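Local atomic coordinates of 23S rRNA (guanine(2535)-N(1))-methyltransferase (Streptomyces viridochromogenes, PDB entry 1O9G), a protein that methylates N1 of guanosine 2535 in 23S ribosomal RNA, using S-adenosylmethionine as methyl donor, and so confers resistance to the orthosomycin antibiotic avilamycin. Residues Arg5-Arg10 and Ala36-Gln41; Gln41-Arg46 and Ala237-Ala242; Val53-Pro58 and Arg78-Ser83; Lys95-Leu100 and Leu145-Arg150. The protein carries 3 engineered substitutions. One frame throughout, in Å; residues are numbered along the deposited sequence.

Contact 1: residues Arg5-Arg10 and Ala36-Gln41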
# COMPACT_ATOMS: atom_id res chain seq x y z
N ARG A 5 16.01 -2.89 8.90
CA ARG A 5 17.14 -2.13 8.39
C ARG A 5 16.87 -0.62 8.41
O ARG A 5 17.79 0.18 8.56
CB ARG A 5 17.44 -2.59 6.96
CG ARG A 5 18.81 -2.26 6.46
CD ARG A 5 19.07 -2.70 5.04
NE ARG A 5 19.01 -4.16 4.93
CZ ARG A 5 18.39 -4.82 3.96
NH1 ARG A 5 17.77 -4.19 2.97
NH2 ARG A 5 18.39 -6.15 3.97
N HIS A 6 15.60 -0.25 8.26
CA HIS A 6 15.20 1.15 8.06
C HIS A 6 14.35 1.64 9.20
O HIS A 6 14.58 2.72 9.74
CB HIS A 6 14.43 1.29 6.75
CG HIS A 6 15.27 1.04 5.55
ND1 HIS A 6 15.36 -0.20 4.96
CD2 HIS A 6 16.09 1.86 4.85
CE1 HIS A 6 16.21 -0.13 3.95
NE2 HIS A 6 16.66 1.11 3.86
N ALA A 7 13.35 0.84 9.55
CA ALA A 7 12.50 1.07 10.69
C ALA A 7 13.17 0.46 11.92
O ALA A 7 12.65 -0.47 12.52
CB ALA A 7 11.10 0.46 10.45
N VAL A 8 14.34 1.00 12.29
CA VAL A 8 15.24 0.41 13.28
C VAL A 8 14.74 0.62 14.71
O VAL A 8 14.85 -0.28 15.54
CB VAL A 8 16.68 1.00 13.15
CG1 VAL A 8 17.59 0.50 14.27
CG2 VAL A 8 17.26 0.67 11.78
N GLU A 9 14.22 1.81 14.99
CA GLU A 9 13.60 2.09 16.28
C GLU A 9 12.09 2.09 16.13
O GLU A 9 11.55 2.68 15.19
CB GLU A 9 14.11 3.42 16.83
CG GLU A 9 15.54 3.36 17.34
CD GLU A 9 16.42 4.46 16.77
OE1 GLU A 9 16.17 5.65 17.07
OE2 GLU A 9 17.37 4.13 16.02
N ARG A 10 11.40 1.40 17.04
CA ARG A 10 9.95 1.30 17.01
C ARG A 10 9.33 2.68 17.23
O ARG A 10 9.52 3.30 18.28
CB ARG A 10 9.43 0.31 18.06
CG ARG A 10 7.94 0.01 17.97
CD ARG A 10 7.56 -1.42 18.33
NE ARG A 10 8.00 -1.80 19.68
CZ ARG A 10 7.50 -2.81 20.39
NH1 ARG A 10 6.52 -3.57 19.92
NH2 ARG A 10 7.99 -3.06 21.60
N ALA A 36 5.18 -1.97 6.99
CA ALA A 36 4.88 -1.23 5.75
C ALA A 36 6.03 -0.30 5.37
O ALA A 36 6.49 -0.29 4.22
CB ALA A 36 3.60 -0.45 5.87
N THR A 37 6.50 0.46 6.34
CA THR A 37 7.54 1.44 6.06
C THR A 37 8.89 0.74 5.79
O THR A 37 9.65 1.19 4.96
CB THR A 37 7.61 2.50 7.15
OG1 THR A 37 8.57 3.49 6.76
CG2 THR A 37 8.09 1.97 8.44
N GLU A 38 9.13 -0.40 6.43
CA GLU A 38 10.34 -1.19 6.18
C GLU A 38 10.37 -1.68 4.73
O GLU A 38 11.37 -1.54 4.05
CB GLU A 38 10.44 -2.37 7.15
CG GLU A 38 11.63 -3.29 6.94
CD GLU A 38 12.97 -2.69 7.33
OE1 GLU A 38 13.01 -1.69 8.08
OE2 GLU A 38 14.01 -3.24 6.91
N ILE A 39 9.28 -2.26 4.27
CA ILE A 39 9.23 -2.81 2.93
C ILE A 39 9.38 -1.65 1.92
O ILE A 39 10.13 -1.77 0.96
CB ILE A 39 7.92 -3.61 2.67
CG1 ILE A 39 7.83 -4.83 3.58
CG2 ILE A 39 7.84 -4.00 1.21
CD1 ILE A 39 6.46 -5.50 3.61
N PHE A 40 8.64 -0.57 2.13
CA PHE A 40 8.67 0.56 1.20
C PHE A 40 10.08 1.14 1.09
O PHE A 40 10.58 1.42 -0.01
CB PHE A 40 7.65 1.64 1.60
CG PHE A 40 7.64 2.82 0.69
CD1 PHE A 40 7.17 2.70 -0.59
CD2 PHE A 40 8.12 4.05 1.11
CE1 PHE A 40 7.15 3.77 -1.44
CE2 PHE A 40 8.10 5.13 0.27
CZ PHE A 40 7.62 5.00 -1.00
N GLN A 41 10.75 1.31 2.23
CA GLN A 41 12.11 1.85 2.23
C GLN A 41 13.11 0.89 1.57
O GLN A 41 14.01 1.33 0.89
CB GLN A 41 12.53 2.26 3.64
CG GLN A 41 11.73 3.45 4.16
CD GLN A 41 12.23 3.94 5.48
OE1 GLN A 41 13.37 4.40 5.57
NE2 GLN A 41 11.42 3.80 6.52
O HOH W 1 12.77 5.00 8.50

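Contact 2: residues Gln41-Arg46 and Ala237-Ala242. Engineered in segment 237-242: Met239 (natural residue Leu).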
# COMPACT_ATOMS: atom_id res chain seq x y z
N GLN A 41 10.75 1.31 2.23
CA GLN A 41 12.11 1.85 2.23
C GLN A 41 13.11 0.89 1.57
O GLN A 41 14.01 1.33 0.89
CB GLN A 41 12.53 2.26 3.64
CG GLN A 41 11.73 3.45 4.16
CD GLN A 41 12.23 3.94 5.48
OE1 GLN A 41 13.37 4.40 5.57
NE2 GLN A 41 11.42 3.80 6.52
N ARG A 42 12.91 -0.42 1.73
CA ARG A 42 13.73 -1.39 1.03
C ARG A 42 13.54 -1.27 -0.49
O ARG A 42 14.49 -1.41 -1.26
CB ARG A 42 13.45 -2.83 1.48
CG ARG A 42 14.02 -3.14 2.86
CD ARG A 42 13.65 -4.51 3.37
NE ARG A 42 14.19 -4.80 4.70
CZ ARG A 42 14.82 -5.92 5.03
NH1 ARG A 42 15.07 -6.87 4.14
NH2 ARG A 42 15.20 -6.09 6.28
N ALA A 43 12.31 -1.06 -0.93
CA ALA A 43 12.06 -0.89 -2.34
C ALA A 43 12.72 0.38 -2.87
O ALA A 43 13.35 0.37 -3.94
CB ALA A 43 10.57 -0.87 -2.60
N LEU A 44 12.58 1.49 -2.15
CA LEU A 44 13.20 2.73 -2.57
C LEU A 44 14.71 2.54 -2.72
O LEU A 44 15.32 3.14 -3.60
CB LEU A 44 12.95 3.85 -1.56
CG LEU A 44 11.54 4.42 -1.43
CD1 LEU A 44 11.56 5.55 -0.39
CD2 LEU A 44 11.05 4.91 -2.75
N ALA A 45 15.33 1.72 -1.86
CA ALA A 45 16.77 1.52 -1.89
C ALA A 45 17.21 0.77 -3.13
O ALA A 45 18.38 0.78 -3.46
CB ALA A 45 17.25 0.79 -0.65
N ARG A 46 16.28 0.10 -3.80
CA ARG A 46 16.58 -0.65 -5.03
C ARG A 46 16.26 0.11 -6.34
O ARG A 46 16.46 -0.39 -7.44
CB ARG A 46 15.85 -1.99 -5.00
CG ARG A 46 16.21 -2.86 -3.84
CD ARG A 46 17.20 -3.90 -4.20
NE ARG A 46 17.63 -4.74 -3.09
CZ ARG A 46 18.75 -5.43 -3.09
NH1 ARG A 46 19.54 -5.38 -4.15
NH2 ARG A 46 19.08 -6.17 -2.04
N ALA A 237 8.01 -11.03 2.64
CA ALA A 237 7.91 -10.21 1.46
C ALA A 237 9.00 -10.60 0.49
O ALA A 237 10.03 -11.14 0.88
CB ALA A 237 8.01 -8.75 1.82
N VAL A 238 8.76 -10.31 -0.79
CA VAL A 238 9.74 -10.50 -1.84
C VAL A 238 9.63 -9.30 -2.78
O VAL A 238 8.55 -8.76 -2.96
CB VAL A 238 9.54 -11.85 -2.58
CG1 VAL A 238 8.23 -11.89 -3.33
CG2 VAL A 238 10.73 -12.13 -3.48
N MSE A 239 10.78 -8.90 -3.32
CA MSE A 239 10.82 -7.82 -4.30
C MSE A 239 11.52 -8.30 -5.55
O MSE A 239 12.52 -8.97 -5.46
CB MSE A 239 11.65 -6.65 -3.75
CG MSE A 239 11.18 -6.08 -2.45
SE MSE A 239 12.31 -4.63 -1.89
CE MSE A 239 13.97 -5.08 -2.89
N VAL A 240 10.97 -7.91 -6.68
CA VAL A 240 11.55 -8.20 -7.98
C VAL A 240 11.56 -6.95 -8.85
O VAL A 240 10.80 -6.03 -8.66
CB VAL A 240 10.76 -9.33 -8.73
CG1 VAL A 240 10.81 -10.65 -7.97
CG2 VAL A 240 9.39 -8.93 -9.03
N ARG A 241 12.44 -6.95 -9.83
CA ARG A 241 12.51 -5.88 -10.78
C ARG A 241 11.67 -6.22 -12.00
O ARG A 241 11.76 -7.33 -12.50
CB ARG A 241 13.95 -5.67 -11.21
CG ARG A 241 14.10 -4.60 -12.26
CD ARG A 241 15.40 -3.86 -12.25
NE ARG A 241 15.74 -3.30 -10.95
CZ ARG A 241 16.72 -3.72 -10.16
NH1 ARG A 241 17.47 -4.78 -10.50
NH2 ARG A 241 16.96 -3.06 -9.01
N ALA A 242 10.96 -5.24 -12.53
CA ALA A 242 10.07 -5.44 -13.69
C ALA A 242 10.85 -6.03 -14.87
O ALA A 242 10.41 -7.03 -15.44
CB ALA A 242 9.39 -4.16 -14.07
O HOH W 2 19.25 -3.73 -6.65

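Contact 3: residues Val53-Pro58 and Arg78-Ser83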
# COMPACT_ATOMS: atom_id res chain seq x y z
N VAL A 53 8.63 9.39 -6.24
CA VAL A 53 8.16 8.07 -6.67
C VAL A 53 6.65 8.03 -6.90
O VAL A 53 5.85 8.61 -6.14
CB VAL A 53 8.57 7.03 -5.60
CG1 VAL A 53 7.74 5.77 -5.58
CG2 VAL A 53 10.09 6.75 -5.69
N THR A 54 6.24 7.30 -7.94
CA THR A 54 4.87 6.93 -8.14
C THR A 54 4.70 5.51 -7.61
O THR A 54 5.40 4.59 -8.03
CB THR A 54 4.52 7.01 -9.61
OG1 THR A 54 4.59 8.40 -10.02
CG2 THR A 54 3.12 6.50 -9.86
N LEU A 55 3.80 5.36 -6.65
CA LEU A 55 3.53 4.09 -5.97
C LEU A 55 2.14 3.57 -6.32
O LEU A 55 1.17 4.32 -6.23
CB LEU A 55 3.62 4.31 -4.47
CG LEU A 55 3.19 3.19 -3.51
CD1 LEU A 55 4.04 2.01 -3.65
CD2 LEU A 55 3.15 3.67 -2.06
N TRP A 56 2.07 2.29 -6.69
CA TRP A 56 0.83 1.64 -7.09
C TRP A 56 0.59 0.42 -6.20
O TRP A 56 1.48 -0.42 -6.04
CB TRP A 56 0.97 1.19 -8.54
CG TRP A 56 -0.19 0.50 -9.19
CD1 TRP A 56 -1.51 0.49 -8.83
CD2 TRP A 56 -0.12 -0.23 -10.42
NE1 TRP A 56 -2.25 -0.21 -9.75
CE2 TRP A 56 -1.42 -0.68 -10.73
CE3 TRP A 56 0.94 -0.61 -11.26
CZ2 TRP A 56 -1.71 -1.44 -11.85
CZ3 TRP A 56 0.64 -1.38 -12.40
CH2 TRP A 56 -0.67 -1.78 -12.67
N ASP A 57 -0.64 0.31 -5.69
CA ASP A 57 -1.13 -0.88 -5.05
C ASP A 57 -2.28 -1.43 -5.89
O ASP A 57 -3.39 -0.88 -5.86
CB ASP A 57 -1.59 -0.60 -3.63
CG ASP A 57 -1.95 -1.85 -2.88
OD1 ASP A 57 -2.18 -2.91 -3.52
OD2 ASP A 57 -1.99 -1.84 -1.63
N PRO A 58 -2.00 -2.45 -6.70
CA PRO A 58 -2.98 -3.06 -7.62
C PRO A 58 -3.88 -4.13 -7.00
O PRO A 58 -4.70 -4.73 -7.70
CB PRO A 58 -2.10 -3.69 -8.69
CG PRO A 58 -0.90 -4.16 -7.93
CD PRO A 58 -0.68 -3.06 -6.90
N ARG A 78 5.35 11.25 -5.49
CA ARG A 78 4.74 12.09 -6.52
C ARG A 78 3.22 11.89 -6.51
O ARG A 78 2.46 12.83 -6.68
CB ARG A 78 5.29 11.70 -7.91
CG ARG A 78 4.64 12.42 -9.08
CD ARG A 78 5.20 12.08 -10.43
NE ARG A 78 6.54 12.63 -10.60
CZ ARG A 78 6.82 13.91 -10.86
NH1 ARG A 78 5.84 14.82 -10.97
NH2 ARG A 78 8.08 14.30 -11.01
N GLN A 79 2.78 10.64 -6.42
CA GLN A 79 1.38 10.27 -6.57
C GLN A 79 1.23 8.81 -6.18
O GLN A 79 2.22 8.06 -6.23
CB GLN A 79 0.88 10.44 -8.00
CG GLN A 79 1.51 9.49 -8.93
CD GLN A 79 1.07 9.64 -10.36
OE1 GLN A 79 -0.09 9.36 -10.69
NE2 GLN A 79 2.00 10.05 -11.24
N VAL A 80 0.03 8.43 -5.82
CA VAL A 80 -0.30 7.04 -5.58
C VAL A 80 -1.48 6.63 -6.46
O VAL A 80 -2.34 7.43 -6.83
CB VAL A 80 -0.60 6.75 -4.08
CG1 VAL A 80 0.61 7.07 -3.24
CG2 VAL A 80 -1.76 7.53 -3.57
N ILE A 81 -1.47 5.33 -6.78
CA ILE A 81 -2.50 4.71 -7.59
C ILE A 81 -3.00 3.48 -6.88
O ILE A 81 -2.20 2.65 -6.46
CB ILE A 81 -1.94 4.33 -8.98
CG1 ILE A 81 -1.34 5.58 -9.65
CG2 ILE A 81 -3.03 3.70 -9.81
CD1 ILE A 81 -0.58 5.34 -10.93
N ALA A 82 -4.32 3.36 -6.78
CA ALA A 82 -4.95 2.19 -6.18
C ALA A 82 -5.85 1.51 -7.20
O ALA A 82 -6.59 2.15 -7.94
CB ALA A 82 -5.77 2.57 -5.02
N SER A 83 -5.81 0.19 -7.19
CA SER A 83 -6.80 -0.56 -7.94
C SER A 83 -7.02 -1.93 -7.31
O SER A 83 -6.18 -2.42 -6.54
CB SER A 83 -6.41 -0.65 -9.42
OG SER A 83 -5.17 -1.31 -9.64
O HOH W 3 -5.61 -3.86 -10.04

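Contact 4: residues Lys95-Leu100 and Leu145-Arg150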
# COMPACT_ATOMS: atom_id res chain seq x y z
N LYS A 95 -12.58 6.04 0.77
CA LYS A 95 -12.63 6.82 2.01
C LYS A 95 -11.23 7.00 2.56
O LYS A 95 -10.88 8.08 3.05
CB LYS A 95 -13.53 6.17 3.08
CG LYS A 95 -15.00 6.23 2.76
CD LYS A 95 -15.82 5.70 3.94
CE LYS A 95 -16.03 6.74 5.04
NZ LYS A 95 -17.19 6.38 5.89
N ASN A 96 -10.40 5.97 2.49
CA ASN A 96 -9.03 6.11 2.97
C ASN A 96 -8.24 7.05 2.09
O ASN A 96 -7.54 7.92 2.59
CB ASN A 96 -8.32 4.76 3.15
CG ASN A 96 -8.63 4.10 4.47
OD1 ASN A 96 -8.67 4.79 5.47
ND2 ASN A 96 -8.79 2.76 4.50
N LEU A 97 -8.35 6.92 0.77
CA LEU A 97 -7.61 7.81 -0.12
C LEU A 97 -8.04 9.28 -0.00
O LEU A 97 -7.26 10.17 -0.30
CB LEU A 97 -7.68 7.39 -1.58
CG LEU A 97 -6.91 6.15 -1.91
CD1 LEU A 97 -6.99 6.00 -3.43
CD2 LEU A 97 -5.49 6.12 -1.49
N ALA A 98 -9.28 9.51 0.39
CA ALA A 98 -9.75 10.86 0.65
C ALA A 98 -8.87 11.55 1.72
O ALA A 98 -8.78 12.77 1.74
CB ALA A 98 -11.20 10.87 1.05
N LEU A 99 -8.27 10.78 2.61
CA LEU A 99 -7.39 11.29 3.65
C LEU A 99 -6.03 11.77 3.17
O LEU A 99 -5.25 12.29 3.95
CB LEU A 99 -7.20 10.23 4.75
CG LEU A 99 -8.50 9.73 5.39
CD1 LEU A 99 -8.18 8.57 6.27
CD2 LEU A 99 -9.20 10.83 6.16
N LEU A 100 -5.75 11.62 1.88
CA LEU A 100 -4.49 12.08 1.31
C LEU A 100 -4.53 13.55 0.93
O LEU A 100 -3.57 14.03 0.34
CB LEU A 100 -4.08 11.21 0.13
CG LEU A 100 -3.79 9.78 0.51
CD1 LEU A 100 -3.50 8.99 -0.72
CD2 LEU A 100 -2.63 9.67 1.51
N LEU A 145 -1.61 14.78 -1.75
CA LEU A 145 -0.93 13.79 -2.52
C LEU A 145 -1.85 13.31 -3.64
O LEU A 145 -2.88 12.68 -3.36
CB LEU A 145 -0.53 12.61 -1.65
CG LEU A 145 0.20 11.48 -2.37
CD1 LEU A 145 1.46 11.92 -3.06
CD2 LEU A 145 0.52 10.36 -1.37
N PRO A 146 -1.51 13.59 -4.91
CA PRO A 146 -2.35 13.14 -6.02
C PRO A 146 -2.56 11.62 -5.94
O PRO A 146 -1.64 10.87 -5.65
CB PRO A 146 -1.56 13.55 -7.25
CG PRO A 146 -0.79 14.73 -6.83
CD PRO A 146 -0.39 14.41 -5.40
N CYS A 147 -3.80 11.21 -6.14
CA CYS A 147 -4.19 9.82 -6.03
C CYS A 147 -5.31 9.51 -7.01
O CYS A 147 -6.10 10.38 -7.38
CB CYS A 147 -4.60 9.46 -4.59
SG CYS A 147 -6.04 10.33 -3.98
N ALA A 148 -5.37 8.27 -7.43
CA ALA A 148 -6.39 7.79 -8.34
C ALA A 148 -6.75 6.38 -7.85
O ALA A 148 -5.93 5.65 -7.29
CB ALA A 148 -5.85 7.75 -9.70
N ILE A 149 -8.01 6.03 -8.02
CA ILE A 149 -8.51 4.70 -7.69
C ILE A 149 -9.51 4.26 -8.75
O ILE A 149 -10.42 4.99 -9.08
CB ILE A 149 -9.09 4.66 -6.25
CG1 ILE A 149 -9.67 3.29 -5.92
CG2 ILE A 149 -10.16 5.72 -6.01
CD1 ILE A 149 -9.87 3.10 -4.42
N ARG A 150 -9.32 3.04 -9.27
CA ARG A 150 -10.20 2.46 -10.30
C ARG A 150 -10.33 0.94 -10.03
O ARG A 150 -9.49 0.33 -9.39
CB ARG A 150 -9.65 2.65 -11.74
CG ARG A 150 -9.71 4.06 -12.33
CD ARG A 150 -9.35 4.11 -13.80
NE ARG A 150 -9.44 5.47 -14.39
CZ ARG A 150 -8.63 6.49 -14.11
NH1 ARG A 150 -7.64 6.40 -13.23
NH2 ARG A 150 -8.83 7.63 -14.73
O HOH W 4 -5.26 13.91 -2.61

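Contact 1: residues Arg5-Arg10 and Ala36-Gln41
Glu38, on helix 33-45, holds the backbone amides of Arg5, His6 and Ala7 with its carboxylate. OE2 of Glu38 accepts from Arg5 N at 2.8 Å, while its OE1 takes both His6 N at 3.0 Å and Ala7 N at 2.9 Å. The three donors arrive differently: Arg5 N is on the syn side but 29° out of the carboxylate plane, His6 N uses the syn lone pair of OE1, and Ala7 N meets OE1 nearly along the C-O axis in an almost straight bond (171°). On this tight, largely buried side the methyl of Ala7 also meets the helix, CB lying 3.9 Å from Thr37 CG2. The His6-Gln41 side is partly exposed and takes in a water. Gln41 CB sits over one face of the imidazole, 3.9 Å from its centroid, a CH-pi contact offset toward the rim. Water 1 accepts from Gln41 NE2 at 2.7 Å and donates to His6 O, and the same NE2 donates to Thr37 OG1, which is also hydrogen-bonded to His73 NE2. Past Ala7, the centre of an inverse gamma turn, the segment leaves the helix, and Glu9 and Arg10 are poorly ordered. Arg42 adds a salt bridge to Glu38 OE2. Three amides and a guanidinium around one buried carboxylate would favour its ionised form, and the grip uses the backbone of residues 5-7, not their side chains.

Contact 2: residues Gln41-Arg46 and Ala237-Ala242
In the class I methyltransferase sheet, strand 235-241 is the antiparallel strand between 209-214 and 228-232, and helix 33-45, together with Arg46, packs on it mainly against Met239. Met239 is an engineered selenomethionine, leucine in the natural sequence, and it supplies the largest share of the interface. Its SE lies against the helix backbone, 3.7 Å from Ala43 N and 3.8 Å from Arg42 C, with the methyl of Ala43 farther off, CB to SE 4.2 Å. The terminal methyl goes on to the side chain of Arg46: CE comes to 3.3 Å from CG, a tight carbon-carbon approach, and also lies near CD and NE. The two side chains cross at about a right angle. Chi3 of Met239, off the staggered positions at -23°, carries CE toward Arg46.

The polar part lies at Arg46. Arg241 NH2 donates to Arg46 O at 3.1 Å; the bond is bent (141°), although the oxygen is near the guanidinium plane and the donor is in the carbonyl plane. Water 2 accepts from Arg46 NH1 at 3.0 Å and, weakly, from Arg241 NH2. The two like charges stay apart, with NH1 of Arg46 6.0 Å from NH2 of Arg241, and Glu228 forms a salt bridge with Arg46 NE. Ala43 also touches Val209 on the neighbouring strand. A single reversed strand, here 235-241, in the order 3-2-1-4-5-7-6 is the hallmark of the class I methyltransferase sheet, and a helix ahead of the first strand packs against it.

Contact 3: residues Val53-Pro58 and Arg78-Ser83
Leu55 and Trp56 pair with Val80 and Ile81 at the middle of two parallel neighbours, the strands of a beta-alpha-beta unit whose crossover helix is 64-72. The strand segments run 14° apart, their axes approaching to 4.7 Å. Leu55 N bonds Gln79 O at 3.2 Å and Ile81 N bonds Leu55 O at 2.9 Å; Asp57 N to Ile81 O and Ser83 N to Asp57 O continue the pattern. Ahead of this regular pairing, where the chain turns a corner, Val53 O is met instead by Arg78 N, from above its carbonyl plane.

Side chains add a second set of contacts. On one face, Trp56 and Ile81 cross, the ring carbon CD1 lying 3.7 Å from Ile81 CG2. Trp56 CG is anti to the backbone N (chi1 -180°), and the indole edge reaches the neighbouring strand, where NE1 donates to Ser83 OG at 3.1 Å, nearly in the ring plane and fairly straight (162°). Pro58 CB lies over one face of the same indole, 3.5 Å above its plane. Thr54 and Gln79 meet on this face too, through a weak bond from NE2 to OG1; the other end of the amide, OE1, is held by Ser167.

Farther out, Val163 of helix 160-164 touches Trp56, Ile81 and Ser83, whereas Leu66 of helix 64-72 meets Leu55, Val80 and Ala82 on the opposite face. At the C-terminal end of strand 53-57, where class I methyltransferases usually carry their cofactor-binding loop, Asp57 OD1 bonds both Cys59 N and Thr174 OG1.

Contact 4: residues Lys95-Leu100 and Leu145-Arg150
Leu100 O, near the C-terminal end of helix 87-98, accepts from Leu145 N at 3.0 Å. The bond is almost straight (175°) and runs close to the carbonyl direction. Water 4 donates weakly to the same oxygen and more firmly to Leu145 O at 2.8 Å, so a water bridge lies beside the direct bond.

Apolar contacts continue up the strand. Leu100 faces Leu145 and Cys147, its CD1 branch 4.1 Å from Cys147 CB. Leu97, three residues earlier, meets the next part of the strand. Its CD1 lies 3.8 Å from Ile149 CB, the two side chains crossing at a slant, and its CB is 4.1 Å from Cys147 SG. With chi1 at 63°, SG of Cys147 stands between its own backbone N and carbonyl carbon and packs beside Leu97 CB and O. Leu66 and Thr67 of helix 64-72 also touch Leu97, while Val80 touches Leu100, Leu145 and Cys147, linking this layer to the neighbouring strand. Helix 87-98 thus packs on the outermost strand 147-151, which it precedes in the chain, as the crossover helix between the second and third strands does in class I methyltransferases; here helices 102-119 and 122-140 are inserted before the strand.

In the fold
From the N terminus, contact 1 closes first, bringing the arm 5-10 back onto helix 33-45. Contact 2 opens where it ends, sharing Gln41, and closes some 190 residues later on strand 235-241; that long span encloses contacts 3 and 4, which follow each other without crossing. Contact 3 completes one beta-alpha-beta unit, and contact 4 brackets helices 102-119 and 122-140 before reaching the edge strand. Contacts 3 and 4 meet in the sheet, where Ala82 N is 2.8 Å from Ala148 O. Leu44 of contact 2 packs on Val53 of contact 3, whereas contacts 1 and 4 lie on opposite sides of the chain's centre, their centres about 23 Å apart.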